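Local coordinates for splicing factor U2AF 35 kDa subunit (Homo sapiens, PDB 1JMT), which pairs with the large U2AF subunit to select the 3' splice site of pre-mRNA and to recruit U2 snRNP to the branch point, at residues A[39-42]-A[43-47]; A[59-63]-A[64-68]. The protein carries 1 engineered substitution. All coordinates share one frame; numbering follows the deposited sequence.

Contact 1 of 2, residues A[39-42]-A[43-47]; sequences FFEE and VFTEM
F44 N donates to F40 O at 2.7 Å, nearly straight (169°). Its neighbours repeat the pattern: V43 N reaches F39 O at 2.9 Å, and T45 N closes on E41 O at 2.9 Å. These i to i+4 bonds hold residues 39-47, in the C-terminal half of helix 22-51, the first helix of the RNA recognition motif.

The side chains divide by face. On the sheet side, the CG2 branch of V43 sits over one face of the F39 ring, displaced toward the rim, with CZ of F39 3.8 Å from CG2 of V43. The methyl is 18° off the ring normal, a CH-pi contact. F39 holds CG anti to its N (chi1 177°), which lays the ring alongside V43; Y10 and V71 meet this ring as well. F40 and F44 touch more lightly, CD2 of F40 to CB of F44 at 4.2 Å, and pack on V59 and V54 of strand 54-59. On the solvent side, OG1 of T45 donates to OE2 of E41, a very short bond as modelled whose exact length is doubtful.

E46 OE2 forms a salt bridge with R91. F39, E42, E46 and M47 pack on an aromatic side chain of the bound peptide, so this helix face belongs to the heterodimer interface with the large U2AF subunit. E42 O lies 3.6 Å from E46 N, too poorly placed for a hydrogen bond, and accepts one from that aromatic side chain, consistent with a carbonyl turned to the peptide instead of closing the usual i to i+4 bond.

Contact 2 of 2, residues A[59-63]-A[64-68]; sequences VCDNL and GDHLV
The loop that joins strands 54-59 and 68-75, the second and third strands of the RNA recognition motif, turns round the carboxylate of D61. OD1 of D61 takes H66 N at 2.7 Å on its syn side, 30° out of the carboxylate plane, and a weak bond from G64 N at 3.3 Å. The first torsion of D61 (chi1 179°) carries the group away from its own N and to the inside of the turn formed by G64 to H66. The other oxygen, OD2 of D61, stands 3.3 Å above the plane of the H66 ring, offset toward its rim.

A second aspartate lies close by, OD1 of D61 and OD1 of D65 being 3.9 Å apart. Water 1 lies 2.5 Å from OD1 of D61 and 2.5 Å from OD1 of D65, short distances that leave the sharing of its protons unsettled, and it also accepts from L63 N; two such near carboxylates might raise each other's affinity for a proton. D65 has CG between its backbone N and carbonyl carbon (chi1 49°), a torsion that lets OD1 of D65 receive L67 N at 3.2 Å and so form an Asx turn. The chain reverses with positive phi at both G64 and H66.

Just beyond the end of strand 54-59, N62 N donates to V68 O at 3.1 Å, in the carbonyl plane, closing the loop of this antiparallel hairpin where strand 68-75 starts. Beside this bond the N62 side chain crosses over V68, while its OD1 accepts from N70 N, and C60 pairs through its backbone with N70.

In the fold
Contact 1 is partly buried and lies on one face of the sheet, whereas contact 2 is a surface turn at one end of it; their centres are about 18 Å apart. In residues 39-47 the regular helix satisfies most backbone groups itself, leaving aromatic and aliphatic side chains to pack on strands 54-59 and 68-75. In residues 59-68 no such repeat exists, and carboxylates, a water and positive phi angles shape the chain instead. Both address the same two strands, one by covering them and the other by joining them. V59 connects the two, its CG2 lying 3.7 Å from CD1 of F40 and 3.9 Å from CE2 of F39.

Contact 1 of 2, residues A[39-42]-A[43-47]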
ATOM      1  N   PHE A  39       4.625   6.236  -5.904  1.00 37.28           N
ATOM      2  CA  PHE A  39       4.040   5.241  -5.016  1.00 38.02           C
ATOM      3  C   PHE A  39       3.097   4.331  -5.791  1.00 33.59           C
ATOM      4  O   PHE A  39       3.171   3.105  -5.683  1.00 30.94           O
ATOM      5  CB  PHE A  39       3.264   5.932  -3.898  1.00 33.07           C
ATOM      6  CG  PHE A  39       2.571   4.985  -2.968  1.00 34.76           C
ATOM      7  CD1 PHE A  39       3.278   4.328  -1.962  1.00 35.51           C
ATOM      8  CD2 PHE A  39       1.204   4.742  -3.097  1.00 33.04           C
ATOM      9  CE1 PHE A  39       2.629   3.444  -1.100  1.00 35.66           C
ATOM     10  CE2 PHE A  39       0.548   3.860  -2.240  1.00 27.67           C
ATOM     11  CZ  PHE A  39       1.261   3.211  -1.242  1.00 34.15           C
ATOM     12  N   PHE A  40       2.217   4.955  -6.571  1.00 34.63           N
ATOM     13  CA  PHE A  40       1.217   4.259  -7.375  1.00 30.91           C
ATOM     14  C   PHE A  40       1.868   3.209  -8.276  1.00 32.30           C
ATOM     15  O   PHE A  40       1.516   2.030  -8.230  1.00 33.68           O
ATOM     16  CB  PHE A  40       0.450   5.275  -8.230  1.00 26.45           C
ATOM     17  CG  PHE A  40      -0.830   4.748  -8.808  1.00 30.35           C
ATOM     18  CD1 PHE A  40      -2.055   5.104  -8.251  1.00 29.25           C
ATOM     19  CD2 PHE A  40      -0.818   3.898  -9.906  1.00 34.35           C
ATOM     20  CE1 PHE A  40      -3.250   4.623  -8.778  1.00 29.72           C
ATOM     21  CE2 PHE A  40      -2.010   3.408 -10.440  1.00 35.38           C
ATOM     22  CZ  PHE A  40      -3.229   3.772  -9.874  1.00 35.91           C
ATOM     23  N   GLU A  41       2.820   3.651  -9.089  1.00 34.78           N
ATOM     24  CA  GLU A  41       3.538   2.773 -10.003  1.00 37.96           C
ATOM     25  C   GLU A  41       4.183   1.645  -9.206  1.00 36.92           C
ATOM     26  O   GLU A  41       4.131   0.471  -9.587  1.00 39.55           O
ATOM     27  CB  GLU A  41       4.600   3.587 -10.754  1.00 44.46           C
ATOM     28  CG  GLU A  41       5.408   2.823 -11.792  1.00 57.43           C
ATOM     29  CD  GLU A  41       6.481   1.943 -11.176  1.00 72.54           C
ATOM     30  OE1 GLU A  41       7.320   2.465 -10.410  1.00 79.84           O
ATOM     31  OE2 GLU A  41       6.489   0.728 -11.461  1.00 79.76           O
ATOM     32  N   GLU A  42       4.774   2.014  -8.077  1.00 38.33           N
ATOM     33  CA  GLU A  42       5.433   1.058  -7.203  1.00 42.55           C
ATOM     34  C   GLU A  42       4.488  -0.080  -6.805  1.00 36.05           C
ATOM     35  O   GLU A  42       4.845  -1.257  -6.891  1.00 32.09           O
ATOM     36  CB  GLU A  42       5.925   1.769  -5.947  1.00 50.01           C
ATOM     37  CG  GLU A  42       6.812   0.915  -5.079  1.00 64.07           C
ATOM     38  CD  GLU A  42       8.206   0.777  -5.648  1.00 69.55           C
ATOM     39  OE1 GLU A  42       8.970   1.765  -5.594  1.00 74.38           O
ATOM     40  OE2 GLU A  42       8.535  -0.315  -6.154  1.00 75.29           O
ATOM     41  N   VAL A  43       3.281   0.278  -6.380  1.00 32.81           N
ATOM     42  CA  VAL A  43       2.304  -0.715  -5.947  1.00 32.08           C
ATOM     43  C   VAL A  43       1.654  -1.435  -7.121  1.00 34.47           C
ATOM     44  O   VAL A  43       1.564  -2.669  -7.138  1.00 28.40           O
ATOM     45  CB  VAL A  43       1.224  -0.054  -5.051  1.00 32.06           C
ATOM     46  CG1 VAL A  43       0.165  -1.080  -4.633  1.00 24.08           C
ATOM     47  CG2 VAL A  43       1.896   0.544  -3.820  1.00 30.65           C
ATOM     48  N   PHE A  44       1.209  -0.666  -8.107  1.00 33.18           N
ATOM     49  CA  PHE A  44       0.582  -1.233  -9.289  1.00 28.95           C
ATOM     50  C   PHE A  44       1.454  -2.310  -9.942  1.00 30.66           C
ATOM     51  O   PHE A  44       1.003  -3.439 -10.158  1.00 28.63           O
ATOM     52  CB  PHE A  44       0.299  -0.136 -10.313  1.00 29.92           C
ATOM     53  CG  PHE A  44      -0.385  -0.637 -11.554  1.00 30.33           C
ATOM     54  CD1 PHE A  44      -1.752  -0.908 -11.550  1.00 33.93           C
ATOM     55  CD2 PHE A  44       0.343  -0.868 -12.715  1.00 31.64           C
ATOM     56  CE1 PHE A  44      -2.385  -1.404 -12.691  1.00 38.01           C
ATOM     57  CE2 PHE A  44      -0.280  -1.367 -13.867  1.00 37.83           C
ATOM     58  CZ  PHE A  44      -1.644  -1.635 -13.855  1.00 38.06           C
ATOM     59  N   THR A  45       2.702  -1.957 -10.247  1.00 34.28           N
ATOM     60  CA  THR A  45       3.629  -2.886 -10.887  1.00 34.47           C
ATOM     61  C   THR A  45       3.741  -4.199 -10.124  1.00 34.12           C
ATOM     62  O   THR A  45       3.676  -5.282 -10.714  1.00 34.98           O
ATOM     63  CB  THR A  45       5.028  -2.264 -11.026  1.00 39.72           C
ATOM     64  OG1 THR A  45       4.965  -1.168 -11.945  1.00 43.45           O
ATOM     65  CG2 THR A  45       6.032  -3.297 -11.538  1.00 41.65           C
ATOM     66  N   GLU A  46       3.911  -4.107  -8.813  1.00 29.60           N
ATOM     67  CA  GLU A  46       4.011  -5.306  -7.999  1.00 32.47           C
ATOM     68  C   GLU A  46       2.710  -6.108  -8.075  1.00 32.79           C
ATOM     69  O   GLU A  46       2.748  -7.337  -8.174  1.00 29.21           O
ATOM     70  CB  GLU A  46       4.329  -4.935  -6.547  1.00 32.01           C
ATOM     71  CG  GLU A  46       4.497  -6.126  -5.606  1.00 37.39           C
ATOM     72  CD  GLU A  46       5.652  -7.056  -5.992  1.00 42.80           C
ATOM     73  OE1 GLU A  46       6.606  -6.602  -6.653  1.00 35.55           O
ATOM     74  OE2 GLU A  46       5.609  -8.246  -5.614  1.00 42.39           O
ATOM     75  N   MET A  47       1.562  -5.426  -8.043  1.00 32.51           N
ATOM     76  CA  MET A  47       0.271  -6.130  -8.114  1.00 32.99           C
ATOM     77  C   MET A  47       0.170  -6.970  -9.381  1.00 36.80           C
ATOM     78  O   MET A  47      -0.261  -8.127  -9.340  1.00 35.69           O
ATOM     79  CB  MET A  47      -0.913  -5.152  -8.079  1.00 31.01           C
ATOM     80  CG  MET A  47      -1.092  -4.399  -6.763  1.00 29.30           C
ATOM     81  SD  MET A  47      -1.293  -5.495  -5.341  1.00 31.14           S
ATOM     82  CE  MET A  47       0.379  -5.490  -4.724  1.00 31.37           C
TER

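Contact 2 of 2, residues A[59-63]-A[64-68]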
ATOM      1  N   VAL A  59      -5.351   5.053  -4.953  1.00 28.69           N
ATOM      2  CA  VAL A  59      -4.701   5.358  -3.688  1.00 30.68           C
ATOM      3  C   VAL A  59      -5.581   6.451  -3.093  1.00 32.26           C
ATOM      4  O   VAL A  59      -5.759   7.508  -3.695  1.00 31.87           O
ATOM      5  CB  VAL A  59      -3.270   5.892  -3.898  1.00 30.30           C
ATOM      6  CG1 VAL A  59      -2.676   6.321  -2.568  1.00 25.24           C
ATOM      7  CG2 VAL A  59      -2.410   4.821  -4.550  1.00 27.11           C
ATOM      8  N   CYS A  60      -6.147   6.183  -1.922  1.00 37.56           N
ATOM      9  CA  CYS A  60      -7.047   7.128  -1.276  1.00 42.33           C
ATOM     10  C   CYS A  60      -6.394   8.072  -0.289  1.00 46.09           C
ATOM     11  O   CYS A  60      -5.239   7.906   0.104  1.00 55.37           O
ATOM     12  CB  CYS A  60      -8.153   6.387  -0.523  1.00 47.45           C
ATOM     13  SG  CYS A  60      -9.120   5.235  -1.483  1.00 54.10           S
ATOM     14  N   ASP A  61      -7.176   9.069   0.099  1.00 46.17           N
ATOM     15  CA  ASP A  61      -6.794  10.072   1.084  1.00 45.09           C
ATOM     16  C   ASP A  61      -7.944   9.952   2.086  1.00 40.81           C
ATOM     17  O   ASP A  61      -8.992  10.570   1.925  1.00 42.92           O
ATOM     18  CB  ASP A  61      -6.763  11.462   0.440  1.00 43.95           C
ATOM     19  CG  ASP A  61      -6.394  12.560   1.422  1.00 50.97           C
ATOM     20  OD1 ASP A  61      -5.953  12.242   2.551  1.00 43.95           O
ATOM     21  OD2 ASP A  61      -6.536  13.746   1.053  1.00 53.73           O
ATOM     22  N   ASN A  62      -7.739   9.125   3.106  1.00 40.55           N
ATOM     23  CA  ASN A  62      -8.756   8.855   4.114  1.00 38.79           C
ATOM     24  C   ASN A  62      -9.458  10.061   4.738  1.00 43.42           C
ATOM     25  O   ASN A  62     -10.650  10.261   4.515  1.00 39.45           O
ATOM     26  CB  ASN A  62      -8.166   7.966   5.206  1.00 39.12           C
ATOM     27  CG  ASN A  62      -7.756   6.610   4.675  1.00 37.04           C
ATOM     28  OD1 ASN A  62      -8.031   6.278   3.521  1.00 38.06           O
ATOM     29  ND2 ASN A  62      -7.100   5.817   5.511  1.00 40.75           N
ATOM     30  N   LEU A  63      -8.737  10.866   5.510  1.00 40.24           N
ATOM     31  CA  LEU A  63      -9.347  12.030   6.144  1.00 43.50           C
ATOM     32  C   LEU A  63      -9.344  13.293   5.295  1.00 47.38           C
ATOM     33  O   LEU A  63      -9.956  14.289   5.670  1.00 54.33           O
ATOM     34  CB  LEU A  63      -8.670  12.322   7.481  1.00 39.07           C
ATOM     35  CG  LEU A  63      -9.116  11.392   8.604  1.00 44.49           C
ATOM     36  CD1 LEU A  63      -8.296  11.652   9.854  1.00 49.63           C
ATOM     37  CD2 LEU A  63     -10.602  11.614   8.869  1.00 47.25           C
ATOM     38  N   GLY A  64      -8.659  13.256   4.158  1.00 51.23           N
ATOM     39  CA  GLY A  64      -8.602  14.426   3.300  1.00 52.10           C
ATOM     40  C   GLY A  64      -7.411  15.318   3.610  1.00 57.42           C
ATOM     41  O   GLY A  64      -7.291  16.408   3.050  1.00 53.59           O
ATOM     42  N   ASP A  65      -6.530  14.861   4.502  1.00 58.80           N
ATOM     43  CA  ASP A  65      -5.342  15.624   4.874  1.00 63.58           C
ATOM     44  C   ASP A  65      -4.064  15.131   4.190  1.00 65.89           C
ATOM     45  O   ASP A  65      -2.963  15.558   4.540  1.00 70.99           O
ATOM     46  CB  ASP A  65      -5.148  15.608   6.398  1.00 63.11           C
ATOM     47  CG  ASP A  65      -5.244  14.213   6.991  1.00 66.61           C
ATOM     48  OD1 ASP A  65      -5.057  13.230   6.243  1.00 68.87           O
ATOM     49  OD2 ASP A  65      -5.494  14.098   8.211  1.00 64.60           O
ATOM     50  N   HIS A  66      -4.212  14.227   3.223  1.00 66.66           N
ATOM     51  CA  HIS A  66      -3.077  13.687   2.470  1.00 67.03           C
ATOM     52  C   HIS A  66      -2.060  12.928   3.321  1.00 64.49           C
ATOM     53  O   HIS A  66      -1.075  12.404   2.797  1.00 64.32           O
ATOM     54  CB  HIS A  66      -2.352  14.821   1.741  1.00 71.64           C
ATOM     55  CG  HIS A  66      -3.238  15.631   0.849  1.00 76.83           C
ATOM     56  ND1 HIS A  66      -3.812  15.119  -0.293  1.00 78.59           N
ATOM     57  CD2 HIS A  66      -3.658  16.917   0.941  1.00 78.66           C
ATOM     58  CE1 HIS A  66      -4.549  16.053  -0.870  1.00 81.40           C
ATOM     59  NE2 HIS A  66      -4.472  17.152  -0.141  1.00 80.33           N
ATOM     60  N   LEU A  67      -2.303  12.863   4.625  1.00 59.19           N
ATOM     61  CA  LEU A  67      -1.387  12.198   5.547  1.00 56.82           C
ATOM     62  C   LEU A  67      -1.420  10.673   5.519  1.00 55.62           C
ATOM     63  O   LEU A  67      -0.383  10.023   5.657  1.00 51.65           O
ATOM     64  CB  LEU A  67      -1.662  12.676   6.974  1.00 55.08           C
ATOM     65  CG  LEU A  67      -1.694  14.194   7.158  1.00 57.70           C
ATOM     66  CD1 LEU A  67      -2.116  14.518   8.582  1.00 56.86           C
ATOM     67  CD2 LEU A  67      -0.326  14.792   6.838  1.00 56.21           C
ATOM     68  N   VAL A  68      -2.609  10.102   5.355  1.00 50.91           N
ATOM     69  CA  VAL A  68      -2.753   8.652   5.335  1.00 46.23           C
ATOM     70  C   VAL A  68      -3.828   8.203   4.361  1.00 44.40           C
ATOM     71  O   VAL A  68      -4.873   8.836   4.248  1.00 43.38           O
ATOM     72  CB  VAL A  68      -3.121   8.112   6.734  1.00 45.78           C
ATOM     73  CG1 VAL A  68      -3.276   6.593   6.683  1.00 38.08           C
ATOM     74  CG2 VAL A  68      -2.046   8.510   7.745  1.00 48.77           C
TER
HETATM   75  O   HOH W   1      -5.669  11.294   4.842  1.00 70.93           O